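Local coordinates for L-amino acid deaminase (Proteus vulgaris, PDB 5HXW), which probably oxidises L-amino acids to the corresponding keto acids with release of ammonia, as a membrane-bound flavoenzyme carrying FAD, at residues H96-G99 with K100-R104. Sequence-based numbering, arbitrary orientation.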
# COMPACT_ATOMS: atom_id res chain seq x y z
N HIS A 96 3.73 -11.65 -1.17
CA HIS A 96 2.71 -11.62 -0.12
C HIS A 96 2.88 -12.72 0.94
O HIS A 96 2.67 -12.49 2.13
CB HIS A 96 1.32 -11.73 -0.74
CG HIS A 96 0.83 -10.46 -1.34
ND1 HIS A 96 -0.27 -9.79 -0.85
CD2 HIS A 96 1.29 -9.72 -2.38
CE1 HIS A 96 -0.47 -8.70 -1.57
NE2 HIS A 96 0.46 -8.63 -2.50
N HIS A 97 3.25 -13.91 0.47
CA HIS A 97 3.44 -15.08 1.32
C HIS A 97 4.55 -14.87 2.35
O HIS A 97 4.40 -15.22 3.52
CB HIS A 97 3.73 -16.32 0.46
CG HIS A 97 3.69 -17.61 1.22
ND1 HIS A 97 2.55 -18.04 1.86
CD2 HIS A 97 4.63 -18.55 1.42
CE1 HIS A 97 2.80 -19.21 2.44
NE2 HIS A 97 4.05 -19.54 2.19
N LEU A 98 5.66 -14.28 1.89
CA LEU A 98 6.80 -13.94 2.75
C LEU A 98 6.56 -12.67 3.56
O LEU A 98 7.05 -12.56 4.69
CB LEU A 98 8.07 -13.79 1.92
CG LEU A 98 8.94 -15.03 1.72
CD1 LEU A 98 8.46 -15.91 0.57
CD2 LEU A 98 10.38 -14.61 1.50
N GLY A 99 5.83 -11.72 2.96
CA GLY A 99 5.41 -10.50 3.64
C GLY A 99 4.69 -10.82 4.94
O GLY A 99 5.05 -10.30 5.99
N LYS A 100 3.70 -11.71 4.84
CA LYS A 100 3.00 -12.27 6.00
C LYS A 100 3.95 -12.86 7.05
O LYS A 100 3.82 -12.57 8.24
CB LYS A 100 2.00 -13.34 5.54
CG LYS A 100 0.72 -12.80 4.93
CD LYS A 100 0.02 -13.84 4.07
CE LYS A 100 -0.55 -14.99 4.90
NZ LYS A 100 -1.01 -16.12 4.05
N HIS A 101 4.91 -13.67 6.59
CA HIS A 101 5.91 -14.33 7.45
C HIS A 101 6.80 -13.34 8.19
O HIS A 101 7.07 -13.51 9.38
CB HIS A 101 6.75 -15.33 6.63
CG HIS A 101 7.91 -15.91 7.39
ND1 HIS A 101 7.76 -16.90 8.34
CD2 HIS A 101 9.23 -15.64 7.33
CE1 HIS A 101 8.94 -17.21 8.83
NE2 HIS A 101 9.85 -16.46 8.24
N ARG A 102 7.26 -12.30 7.49
CA ARG A 102 8.14 -11.28 8.07
C ARG A 102 7.39 -10.32 9.00
O ARG A 102 7.98 -9.79 9.94
CB ARG A 102 8.90 -10.51 6.98
CG ARG A 102 9.91 -11.37 6.24
CD ARG A 102 10.58 -10.64 5.10
NE ARG A 102 11.43 -11.54 4.32
CZ ARG A 102 12.38 -11.16 3.47
NH1 ARG A 102 12.66 -9.88 3.27
NH2 ARG A 102 13.08 -12.09 2.82
N TRP A 103 6.11 -10.12 8.72
CA TRP A 103 5.22 -9.35 9.59
C TRP A 103 4.89 -10.10 10.89
O TRP A 103 4.62 -9.48 11.92
CB TRP A 103 3.93 -8.97 8.86
CG TRP A 103 3.97 -7.67 8.11
CD1 TRP A 103 4.00 -7.49 6.76
CD2 TRP A 103 3.97 -6.35 8.69
NE1 TRP A 103 4.02 -6.15 6.45
CE2 TRP A 103 4.00 -5.43 7.61
CE3 TRP A 103 3.94 -5.86 10.00
CZ2 TRP A 103 4.00 -4.04 7.81
CZ3 TRP A 103 3.94 -4.48 10.20
CH2 TRP A 103 3.98 -3.58 9.11
N ARG A 104 4.90 -11.44 10.83
CA ARG A 104 4.69 -12.28 12.01
C ARG A 104 5.86 -12.20 13.00
O ARG A 104 5.69 -12.46 14.19
CB ARG A 104 4.42 -13.74 11.61
CG ARG A 104 3.02 -14.00 11.09
CD ARG A 104 2.69 -15.48 10.99
NE ARG A 104 3.44 -16.18 9.95
CZ ARG A 104 3.04 -16.33 8.69
NH1 ARG A 104 1.89 -15.82 8.27
NH2 ARG A 104 3.81 -17.00 7.83
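Trp103 sets the edge of its indole against Gly99: the carbonyl carbon of Gly99 lies in the ring plane, and Gly99 O sits near that plane beside the five-membered ring, 3.1 Å from Trp103 CD1. The flat guanidinium of Arg104 has Lys100 O and His101 CA over one face, and its NH2 comes in the plane of the His101 ring, at the edge. At Arg102 the guanidinium meets a methyl group obliquely, NH2 standing 3.9 Å from Leu98 CD2, as the two side chains run alongside each other in the same direction. The Arg102 chain reaches that far because it is extended from CG to NE, while its CG, anti to the carbonyl carbon (chi1 -68°), rests 3.5 Å from Leu98 O.

Beneath these side chains runs the i to i+4 bonding of an alpha-helix. Arg102 N gives a 2.8 Å bond to Leu98 O, Trp103 N one of 2.9 Å to Gly99 O, and Lys100 N a nearly straight one (174°) to His96 O; that from His101 N to His97 O is weak.

The polar ends then tie helix 93-104 to its surroundings. Arg102 forms a salt bridge with Glu431 and Trp103 NE1 bonds Met423 O, both on helix 422-438, on which Leu98 also packs, touching Val428. Lys100 turns instead to Glu178, on strand 174-178, and to Asp180, which Arg104 shares. The side chain of His96 lies about 6 Å from the bound FAD and joins helix 93-104 to helix 422-438 through Glu425 and to the residue just after strand 82-83 through Ile84 O.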